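PDB 4R12: nicastrin from Dictyostelium purpureum, which probably serves as an essential subunit of the gamma-secretase complex, which cleaves membrane proteins such as Notch receptors and APP within the membrane. Local coordinates for residues 19-24 / 578-583; 45-50 / 93-98; 57-62 / 66-71; 81-86 / 137-142. All blocks are in the same frame, centred on the assembly; numbering follows the deposited sequence.

All four contacts sit at the small-lobe end of nicastrin, three of them on or against one run of strands. Contact 2 joins strands 43-50 and 90-96 across strand 67-72, and contact 3 packs a turn against that middle strand, the two centres being about 9 Å apart. The backbones meet there: Tyr48 O lies 2.7 Å from Val71 N. Contact 4 brings helix 79-83 beside them, its centre about 13 Å from those of contacts 2 and 3. Contact 1 ties in the C-terminal strand, Leu582 CD1 packing 4.2 Å from Ile95 CD1 of contact 2. The sugars are N-linked glycans; the side chain of Leu83 in contact 4 is about 10 Å from an attached N-acetylglucosamine.

Contact 1 (19-24 / 578-583); sequences YSSYPC and DYTALK
The pyrrolidine ring of Pro23 has the methyl of Thr580 standing above it, displaced outward from the ring centre over CG: Thr580 CG2 comes to 3.7 Å from Pro23 CG and 4.0 Å from its CB. Thr580 OG1 lies farther out, above and beyond the rim, 3.8 Å from Pro23 CG. The aromatic ring nearby, that of Tyr22, is turned away from 578-583 and lays one face, toward its rim, over Ser20 C of the turn just before the strand. Thr580 holds its methyl anti to the backbone N (the chi1 of OG1 is -86°), and this rotation sends both branches to the proline. OG1 is buried by the contact and has no hydrogen-bonding partner in the model. A serine here would lose CG2, and one side of the Pro23 ring would probably be left without its apolar mate. Two residues before Pro23, Ser21 CB packs 4.1 Å from Leu582 CB. Ser21 OG, tucked between its own N and carbonyl carbon (chi1 78°), holds a water at 2.7 Å; that water also accepts a weak bond from Leu582 N. No direct hydrogen bond joins the two segments. Strand 21-29 runs antiparallel to 143-146, which offers Phe144 to both Ser21 and Thr580, while strand 581-586 is paired with 169-174, and Leu582 bonds through its backbone to Leu18. The contact thus fastens the extreme C-terminal strand of the ectodomain across to the N-terminal one.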
# COMPACT_ATOMS: atom_id res chain seq x y z
N TYR A 19 -1.85 -10.83 22.06
CA TYR A 19 -2.80 -10.02 21.31
C TYR A 19 -2.18 -9.34 20.11
O TYR A 19 -2.83 -9.19 19.07
CB TYR A 19 -3.44 -8.97 22.23
CG TYR A 19 -4.22 -9.56 23.38
CD1 TYR A 19 -5.56 -9.94 23.23
CD2 TYR A 19 -3.62 -9.77 24.62
CE1 TYR A 19 -6.27 -10.49 24.28
CE2 TYR A 19 -4.33 -10.32 25.68
CZ TYR A 19 -5.65 -10.67 25.51
OH TYR A 19 -6.35 -11.22 26.57
N SER A 20 -0.93 -8.93 20.25
CA SER A 20 -0.23 -8.34 19.13
C SER A 20 0.36 -9.43 18.27
O SER A 20 1.55 -9.66 18.29
CB SER A 20 0.85 -7.40 19.59
OG SER A 20 0.36 -6.53 20.58
N SER A 21 -0.52 -10.12 17.55
CA SER A 21 -0.13 -11.14 16.58
C SER A 21 -0.61 -10.78 15.18
O SER A 21 -1.68 -10.16 15.00
CB SER A 21 -0.69 -12.51 16.98
OG SER A 21 -2.06 -12.62 16.64
N TYR A 22 0.17 -11.18 14.17
CA TYR A 22 -0.05 -10.75 12.80
C TYR A 22 -0.09 -11.96 11.88
O TYR A 22 0.94 -12.52 11.52
CB TYR A 22 1.04 -9.78 12.37
CG TYR A 22 1.36 -8.72 13.41
CD1 TYR A 22 0.52 -7.64 13.62
CD2 TYR A 22 2.53 -8.79 14.18
CE1 TYR A 22 0.80 -6.67 14.59
CE2 TYR A 22 2.82 -7.82 15.14
CZ TYR A 22 1.96 -6.77 15.34
OH TYR A 22 2.25 -5.79 16.28
N PRO A 23 -1.30 -12.38 11.50
CA PRO A 23 -1.47 -13.64 10.76
C PRO A 23 -1.14 -13.53 9.28
O PRO A 23 -1.28 -12.46 8.65
CB PRO A 23 -2.96 -13.95 10.95
CG PRO A 23 -3.60 -12.59 11.07
CD PRO A 23 -2.59 -11.71 11.78
N CYS A 24 -0.68 -14.64 8.72
CA CYS A 24 -0.70 -14.88 7.30
C CYS A 24 -2.11 -15.28 6.90
O CYS A 24 -2.69 -16.19 7.50
CB CYS A 24 0.31 -15.98 6.94
SG CYS A 24 0.22 -16.54 5.23
N ASP A 578 -13.54 -15.29 10.69
CA ASP A 578 -14.26 -14.87 11.90
C ASP A 578 -13.34 -14.19 12.90
O ASP A 578 -13.63 -13.08 13.35
CB ASP A 578 -14.95 -16.07 12.57
CG ASP A 578 -16.22 -16.49 11.84
OD1 ASP A 578 -16.60 -15.79 10.87
OD2 ASP A 578 -16.83 -17.50 12.24
N TYR A 579 -12.24 -14.85 13.24
CA TYR A 579 -11.31 -14.30 14.22
C TYR A 579 -9.92 -14.93 14.12
O TYR A 579 -9.74 -16.03 13.59
CB TYR A 579 -11.84 -14.49 15.64
CG TYR A 579 -11.60 -15.88 16.18
CD1 TYR A 579 -12.37 -16.95 15.75
CD2 TYR A 579 -10.59 -16.12 17.11
CE1 TYR A 579 -12.15 -18.22 16.23
CE2 TYR A 579 -10.36 -17.39 17.59
CZ TYR A 579 -11.14 -18.44 17.15
OH TYR A 579 -10.93 -19.72 17.62
N THR A 580 -8.94 -14.21 14.66
CA THR A 580 -7.55 -14.65 14.69
C THR A 580 -7.02 -14.61 16.12
O THR A 580 -7.25 -13.62 16.83
CB THR A 580 -6.69 -13.78 13.76
OG1 THR A 580 -6.74 -14.30 12.43
CG2 THR A 580 -5.24 -13.73 14.24
N ALA A 581 -6.33 -15.66 16.56
CA ALA A 581 -5.79 -15.67 17.92
C ALA A 581 -4.55 -16.56 18.08
O ALA A 581 -4.40 -17.59 17.42
CB ALA A 581 -6.87 -16.11 18.91
N LEU A 582 -3.68 -16.14 18.99
CA LEU A 582 -2.48 -16.87 19.33
C LEU A 582 -2.43 -17.07 20.84
O LEU A 582 -2.44 -16.10 21.61
CB LEU A 582 -1.24 -16.13 18.82
CG LEU A 582 0.17 -16.67 19.09
CD1 LEU A 582 0.23 -18.18 19.12
CD2 LEU A 582 1.09 -16.15 18.00
N LYS A 583 -2.38 -18.33 21.27
CA LYS A 583 -2.39 -18.65 22.68
C LYS A 583 -1.19 -19.52 23.02
O LYS A 583 -0.81 -20.40 22.24
CB LYS A 583 -3.69 -19.38 23.05
CG LYS A 583 -4.96 -18.70 22.56
CD LYS A 583 -6.14 -19.66 22.56
CE LYS A 583 -7.38 -19.00 21.97
NZ LYS A 583 -8.52 -19.96 21.83
O HOH W 1 -3.56 -13.22 18.80

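Contact 2 (45-50 / 93-98); sequences GILYLI and GIIVLT
Leu47 reaches across to Ile95 with one methyl. From CB, its chain leaves with CG beside the backbone N (chi1 -65°), and at CG it forks. The CD2 branch is the one that makes the contact, meeting Ile95 CD1 at 4.1 Å. Ile95 comes from the other side with its long branch extended, so that CD1, the last atom of the chain, does the touching, and the two side chains meet at a slant. The strands themselves are not neighbours: strand 67-72 runs between 43-50 and 90-96, parallel to both, and the closest CA pair, Leu47 and Ile95, is still 9.0 Å apart. This is the parallel core of the nicastrin small lobe, and the two residues meet over the middle strand, where Ile69 touches both. Helix 148-160 covers this face, setting Val157 on Leu47. Two residues on, the pattern recurs with leucines, methyl against methyl, and all four residues are buried. Leu49 has CG anti to its backbone N and then bends, bringing CD1 to 4.1 Å from Leu97 CD1, with the two side chains roughly perpendicular. Val71 of the middle strand also touches Leu97, and Ser158 and Arg155 of the helix lie against Leu49 and Leu97 respectively.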
# COMPACT_ATOMS: atom_id res chain seq x y z
N GLY A 45 0.61 -27.27 19.03
CA GLY A 45 1.77 -28.14 19.05
C GLY A 45 2.83 -27.67 20.02
O GLY A 45 2.70 -26.61 20.65
N ILE A 46 3.88 -28.47 20.16
CA ILE A 46 5.02 -28.13 21.00
C ILE A 46 5.88 -27.06 20.30
O ILE A 46 6.13 -27.14 19.09
CB ILE A 46 5.86 -29.39 21.32
CG1 ILE A 46 6.95 -29.09 22.35
CG2 ILE A 46 6.47 -29.98 20.05
CD1 ILE A 46 6.42 -28.96 23.76
N LEU A 47 6.31 -26.05 21.04
CA LEU A 47 7.16 -25.01 20.47
C LEU A 47 8.57 -25.55 20.23
O LEU A 47 9.19 -26.13 21.13
CB LEU A 47 7.22 -23.79 21.39
CG LEU A 47 5.92 -23.00 21.60
CD1 LEU A 47 6.15 -21.86 22.55
CD2 LEU A 47 5.38 -22.50 20.27
N TYR A 48 9.06 -25.39 19.01
CA TYR A 48 10.43 -25.78 18.67
C TYR A 48 11.13 -24.61 17.99
O TYR A 48 10.68 -24.14 16.95
CB TYR A 48 10.45 -27.01 17.76
CG TYR A 48 11.84 -27.41 17.32
CD1 TYR A 48 12.45 -26.82 16.21
CD2 TYR A 48 12.56 -28.38 18.01
CE1 TYR A 48 13.72 -27.18 15.81
CE2 TYR A 48 13.83 -28.76 17.62
CZ TYR A 48 14.41 -28.15 16.52
OH TYR A 48 15.67 -28.52 16.12
N LEU A 49 12.25 -24.16 18.57
CA LEU A 49 12.95 -22.96 18.10
C LEU A 49 14.07 -23.25 17.10
O LEU A 49 14.98 -24.03 17.38
CB LEU A 49 13.52 -22.19 19.28
CG LEU A 49 14.44 -21.01 18.95
CD1 LEU A 49 13.65 -19.89 18.28
CD2 LEU A 49 15.13 -20.52 20.20
N ILE A 50 13.99 -22.62 15.94
CA ILE A 50 15.10 -22.61 15.00
C ILE A 50 15.71 -21.21 15.00
O ILE A 50 15.08 -20.26 14.56
CB ILE A 50 14.66 -22.99 13.58
CG1 ILE A 50 14.17 -24.45 13.55
CG2 ILE A 50 15.80 -22.80 12.60
CD1 ILE A 50 13.82 -24.92 12.16
N GLY A 93 2.30 -25.38 12.52
CA GLY A 93 2.25 -23.94 12.43
C GLY A 93 3.61 -23.34 12.59
O GLY A 93 4.55 -24.02 13.01
N ILE A 94 3.73 -22.06 12.25
CA ILE A 94 4.99 -21.34 12.41
C ILE A 94 4.74 -20.00 13.09
O ILE A 94 3.75 -19.32 12.80
CB ILE A 94 5.69 -21.13 11.05
CG1 ILE A 94 6.18 -22.47 10.50
CG2 ILE A 94 6.87 -20.16 11.17
CD1 ILE A 94 6.66 -22.38 9.07
N ILE A 95 5.62 -19.65 14.02
CA ILE A 95 5.65 -18.32 14.61
C ILE A 95 6.94 -17.64 14.20
O ILE A 95 8.03 -18.18 14.41
CB ILE A 95 5.55 -18.35 16.14
CG1 ILE A 95 4.25 -19.04 16.57
CG2 ILE A 95 5.65 -16.95 16.71
CD1 ILE A 95 4.13 -19.24 18.07
N VAL A 96 6.82 -16.46 13.60
CA VAL A 96 7.99 -15.71 13.17
C VAL A 96 8.28 -14.59 14.16
O VAL A 96 7.42 -13.75 14.44
CB VAL A 96 7.82 -15.14 11.74
CG1 VAL A 96 9.03 -14.28 11.34
CG2 VAL A 96 7.60 -16.29 10.73
N LEU A 97 9.50 -14.59 14.68
CA LEU A 97 9.92 -13.63 15.68
C LEU A 97 10.34 -12.32 15.01
O LEU A 97 10.97 -12.32 13.95
CB LEU A 97 11.08 -14.20 16.50
CG LEU A 97 10.83 -15.57 17.17
CD1 LEU A 97 12.14 -16.14 17.68
CD2 LEU A 97 9.82 -15.46 18.30
N THR A 98 10.00 -11.20 15.64
CA THR A 98 10.40 -9.90 15.11
C THR A 98 11.23 -9.10 16.11
O THR A 98 11.33 -7.88 15.96
CB THR A 98 9.18 -9.05 14.71
OG1 THR A 98 8.44 -8.71 15.89
CG2 THR A 98 8.27 -9.82 13.76

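Contact 3 (57-62 / 66-71); sequences NNYFSY and KDIIVV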
# COMPACT_ATOMS: atom_id res chain seq x y z
N ASN A 57 19.13 -27.99 11.54
CA ASN A 57 19.44 -29.39 11.20
C ASN A 57 18.83 -30.40 12.16
O ASN A 57 18.42 -31.48 11.75
CB ASN A 57 20.95 -29.60 11.13
CG ASN A 57 21.58 -28.88 9.96
OD1 ASN A 57 20.99 -28.75 8.89
ND2 ASN A 57 22.81 -28.40 10.16
N ASN A 58 18.77 -30.05 13.44
CA ASN A 58 18.21 -30.96 14.44
C ASN A 58 16.69 -31.05 14.38
O ASN A 58 16.06 -31.77 15.17
CB ASN A 58 18.65 -30.54 15.84
CG ASN A 58 20.13 -30.78 16.08
OD1 ASN A 58 20.77 -31.56 15.36
ND2 ASN A 58 20.69 -30.13 17.09
N TYR A 59 16.08 -30.32 13.45
CA TYR A 59 14.64 -30.42 13.25
C TYR A 59 14.29 -31.72 12.53
O TYR A 59 13.28 -32.35 12.83
CB TYR A 59 14.12 -29.22 12.47
CG TYR A 59 12.66 -29.36 12.09
CD1 TYR A 59 11.66 -29.16 13.03
CD2 TYR A 59 12.29 -29.68 10.79
CE1 TYR A 59 10.32 -29.29 12.69
CE2 TYR A 59 10.96 -29.81 10.43
CZ TYR A 59 9.98 -29.62 11.39
OH TYR A 59 8.65 -29.74 11.05
N PHE A 60 15.12 -32.11 11.57
CA PHE A 60 14.83 -33.26 10.72
C PHE A 60 14.84 -34.57 11.50
O PHE A 60 14.25 -35.56 11.05
CB PHE A 60 15.84 -33.34 9.57
CG PHE A 60 15.82 -32.14 8.67
CD1 PHE A 60 16.60 -31.03 8.95
CD2 PHE A 60 15.02 -32.12 7.54
CE1 PHE A 60 16.59 -29.93 8.12
CE2 PHE A 60 15.01 -31.02 6.70
CZ PHE A 60 15.79 -29.92 6.99
N SER A 61 15.49 -34.57 12.66
CA SER A 61 15.65 -35.78 13.45
C SER A 61 14.95 -35.67 14.81
O SER A 61 15.29 -36.38 15.75
CB SER A 61 17.13 -36.08 13.66
OG SER A 61 17.87 -35.87 12.46
N TYR A 62 13.98 -34.77 14.89
CA TYR A 62 13.28 -34.50 16.15
C TYR A 62 11.89 -35.11 16.16
O TYR A 62 11.01 -34.65 15.43
CB TYR A 62 13.21 -32.98 16.38
CG TYR A 62 12.41 -32.56 17.60
CD1 TYR A 62 13.00 -32.49 18.85
CD2 TYR A 62 11.07 -32.20 17.49
CE1 TYR A 62 12.27 -32.09 19.96
CE2 TYR A 62 10.34 -31.80 18.59
CZ TYR A 62 10.94 -31.75 19.83
OH TYR A 62 10.21 -31.35 20.93
N LYS A 66 4.51 -35.47 17.98
CA LYS A 66 3.87 -35.36 16.69
C LYS A 66 3.71 -33.87 16.32
O LYS A 66 4.39 -33.36 15.44
CB LYS A 66 2.51 -36.07 16.68
CG LYS A 66 1.73 -35.94 15.38
CD LYS A 66 0.30 -36.46 15.51
CE LYS A 66 0.26 -37.99 15.54
NZ LYS A 66 0.65 -38.59 14.23
N ASP A 67 2.83 -33.18 17.03
CA ASP A 67 2.44 -31.83 16.63
C ASP A 67 3.47 -30.77 17.05
O ASP A 67 3.73 -30.58 18.24
CB ASP A 67 1.06 -31.50 17.22
CG ASP A 67 -0.00 -32.51 16.80
OD1 ASP A 67 0.10 -33.04 15.67
OD2 ASP A 67 -0.93 -32.77 17.60
N ILE A 68 4.04 -30.07 16.07
CA ILE A 68 5.07 -29.08 16.34
C ILE A 68 4.73 -27.69 15.78
O ILE A 68 4.38 -27.57 14.61
CB ILE A 68 6.43 -29.52 15.74
CG1 ILE A 68 6.86 -30.87 16.33
CG2 ILE A 68 7.50 -28.45 15.96
CD1 ILE A 68 8.07 -31.48 15.65
N ILE A 69 4.81 -26.67 16.64
CA ILE A 69 4.81 -25.27 16.21
C ILE A 69 6.24 -24.75 16.15
O ILE A 69 6.88 -24.54 17.18
CB ILE A 69 4.00 -24.36 17.16
CG1 ILE A 69 2.56 -24.85 17.31
CG2 ILE A 69 4.04 -22.89 16.66
CD1 ILE A 69 1.82 -24.96 16.00
N VAL A 70 6.75 -24.55 14.94
CA VAL A 70 8.11 -24.05 14.75
C VAL A 70 8.19 -22.55 15.01
O VAL A 70 7.43 -21.76 14.44
CB VAL A 70 8.63 -24.35 13.33
CG1 VAL A 70 10.04 -23.78 13.14
CG2 VAL A 70 8.62 -25.85 13.07
N VAL A 71 9.12 -22.16 15.87
CA VAL A 71 9.41 -20.76 16.13
C VAL A 71 10.67 -20.37 15.37
O VAL A 71 11.72 -20.98 15.56
CB VAL A 71 9.61 -20.48 17.63
CG1 VAL A 71 9.85 -19.01 17.87
CG2 VAL A 71 8.40 -20.97 18.42
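Tyr62 N donates to Tyr59 O at 3.3 Å, closing a type I beta turn whose two end residues supply the rings that meet strand 67-72. Both tyrosines carry CG anti to the backbone N (chi1 173° for Tyr59 and 175° for Tyr62), and the turn holds the two rings out toward Ile68 and Val70. Ile68 CD1 comes in at the edge of the Tyr62 ring, close to its plane, 3.6 Å from CD2 and nearly as close to CE2. The same methyl is 4.3 Å from Tyr59 CE1, so a single atom is held between two aromatic rings. Tyr59 CE1 also meets Val70 CG2 at 3.9 Å, the tyrosine side chain lying across the valine at about a right angle; both methyls approach the Tyr59 ring obliquely. The hydroxyl OH of Tyr59 is buried here and finds no hydrogen-bonding partner in the model. Neighbouring strands add to the packing: Ile91 of strand 90-96 touches both Tyr59 and Val70, while the Tyr48 ring of strand 43-50 meets that of Tyr62 at about 50° between planes. Ile68 and Val70 point to the face of the sheet opposite the one where Ile69 meets Leu47 and Ile95. The arrangement is a connection following helix 53-57 that folds two tyrosines onto one face of the parallel strands in the nicastrin small lobe, just before entering one of those strands.

Contact 4 (81-86 / 137-142); sequences SVLNLH and FSFPFP
Just ahead of Leu83, whose methyls meet Phe137 and Phe139, Ser81 N bonds to the side-chain OD1 of the glycosylated Asn78, which lies just before helix 79-83. Val82 points toward the other segment but stops short of a firm contact, its CG1 4.5 Å from Phe139 CE2; on another side it rests on Ile94 of strand 90-96. Leu83 does most of the work. Its CG sits beside the backbone N (chi1 -69°), and from there the two methyls part: CD1 goes to Phe137, 3.8 Å from CE2 and 4.1 Å from CD2 of that ring, while CD2 goes to Phe139, 4.4 Å from its CE2. Both rings receive their methyl at an oblique angle. Leu83 remains largely solvent-exposed, whereas Phe139 is buried, with Cys36 also touching it. In the small lobe this puts a short helix against the chain leading into strand 143-146, which pairs in parallel with strand 90-96. Phe137 and Phe139 are themselves held by backbone hydrogen bonds to Gly35, and Phe139 meets Phe134 nearly perpendicularly, with about 80° between ring planes. Beyond Leu83 the chain turns away: Leu85 N bonds to Val82 O at 3.1 Å, and the Leu85 side chain lies on Tyr59 and Ile50 instead.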
# COMPACT_ATOMS: atom_id res chain seq x y z
N SER A 81 14.41 -22.11 3.24
CA SER A 81 14.58 -22.58 4.60
C SER A 81 13.31 -23.23 5.15
O SER A 81 13.37 -24.27 5.81
CB SER A 81 15.03 -21.41 5.48
OG SER A 81 14.92 -21.72 6.86
N VAL A 82 12.16 -22.63 4.88
CA VAL A 82 10.90 -23.15 5.40
C VAL A 82 10.42 -24.36 4.59
O VAL A 82 9.96 -25.35 5.16
CB VAL A 82 9.79 -22.06 5.42
CG1 VAL A 82 8.44 -22.67 5.70
CG2 VAL A 82 10.11 -20.98 6.47
N LEU A 83 10.56 -24.31 3.27
CA LEU A 83 10.05 -25.40 2.44
C LEU A 83 10.85 -26.68 2.65
O LEU A 83 10.34 -27.76 2.37
CB LEU A 83 10.04 -25.01 0.96
CG LEU A 83 9.01 -23.93 0.57
CD1 LEU A 83 8.66 -23.99 -0.90
CD2 LEU A 83 7.75 -24.06 1.41
N ASN A 84 12.07 -26.57 3.17
CA ASN A 84 12.91 -27.74 3.45
C ASN A 84 12.57 -28.45 4.74
O ASN A 84 13.07 -29.54 5.00
CB ASN A 84 14.37 -27.34 3.49
CG ASN A 84 15.01 -27.41 2.15
OD1 ASN A 84 14.64 -28.25 1.32
ND2 ASN A 84 15.99 -26.54 1.91
N LEU A 85 11.74 -27.82 5.56
CA LEU A 85 11.33 -28.43 6.81
C LEU A 85 10.39 -29.59 6.54
O LEU A 85 9.19 -29.47 6.73
CB LEU A 85 10.66 -27.39 7.71
CG LEU A 85 11.56 -26.19 8.01
CD1 LEU A 85 10.86 -25.18 8.90
CD2 LEU A 85 12.87 -26.66 8.63
N HIS A 86 10.95 -30.70 6.06
CA HIS A 86 10.21 -31.95 5.93
C HIS A 86 10.46 -32.80 7.19
O HIS A 86 11.61 -33.02 7.57
CB HIS A 86 10.62 -32.74 4.68
CG HIS A 86 10.90 -31.88 3.48
ND1 HIS A 86 9.92 -31.16 2.83
CD2 HIS A 86 12.05 -31.66 2.79
CE1 HIS A 86 10.45 -30.53 1.79
NE2 HIS A 86 11.74 -30.81 1.75
N PHE A 137 3.06 -18.63 -2.09
CA PHE A 137 2.92 -20.07 -1.88
C PHE A 137 1.67 -20.36 -1.05
O PHE A 137 1.22 -19.51 -0.28
CB PHE A 137 4.16 -20.63 -1.19
CG PHE A 137 5.34 -20.76 -2.10
CD1 PHE A 137 6.15 -19.67 -2.36
CD2 PHE A 137 5.63 -21.98 -2.70
CE1 PHE A 137 7.25 -19.79 -3.22
CE2 PHE A 137 6.72 -22.11 -3.55
CZ PHE A 137 7.53 -21.02 -3.81
N SER A 138 1.13 -21.56 -1.21
CA SER A 138 -0.06 -21.96 -0.48
C SER A 138 0.28 -22.84 0.71
O SER A 138 0.69 -23.99 0.54
CB SER A 138 -1.04 -22.70 -1.41
OG SER A 138 -2.21 -23.06 -0.69
N PHE A 139 0.11 -22.30 1.91
CA PHE A 139 0.45 -23.01 3.14
C PHE A 139 -0.80 -23.63 3.78
O PHE A 139 -1.79 -22.94 3.98
CB PHE A 139 1.12 -22.06 4.14
CG PHE A 139 2.37 -21.42 3.63
CD1 PHE A 139 2.31 -20.23 2.91
CD2 PHE A 139 3.60 -22.00 3.84
CE1 PHE A 139 3.46 -19.63 2.43
CE2 PHE A 139 4.76 -21.41 3.36
CZ PHE A 139 4.68 -20.23 2.66
N PRO A 140 -0.74 -24.94 4.10
CA PRO A 140 -1.85 -25.65 4.75
C PRO A 140 -1.83 -25.57 6.28
O PRO A 140 -2.60 -26.28 6.95
CB PRO A 140 -1.64 -27.10 4.29
CG PRO A 140 -0.16 -27.21 4.16
CD PRO A 140 0.31 -25.87 3.64
N PHE A 141 -0.96 -24.72 6.82
CA PHE A 141 -0.85 -24.52 8.26
C PHE A 141 -0.74 -23.02 8.51
O PHE A 141 -0.33 -22.29 7.61
CB PHE A 141 0.36 -25.27 8.84
CG PHE A 141 1.67 -24.97 8.13
CD1 PHE A 141 2.38 -23.81 8.41
CD2 PHE A 141 2.19 -25.86 7.21
CE1 PHE A 141 3.58 -23.55 7.76
CE2 PHE A 141 3.39 -25.61 6.57
CZ PHE A 141 4.09 -24.45 6.84
N PRO A 142 -1.10 -22.57 9.72
CA PRO A 142 -1.06 -21.12 9.95
C PRO A 142 0.35 -20.60 10.22
O PRO A 142 1.21 -21.32 10.77
CB PRO A 142 -1.95 -20.94 11.17
CG PRO A 142 -1.80 -22.23 11.92
CD PRO A 142 -1.63 -23.30 10.88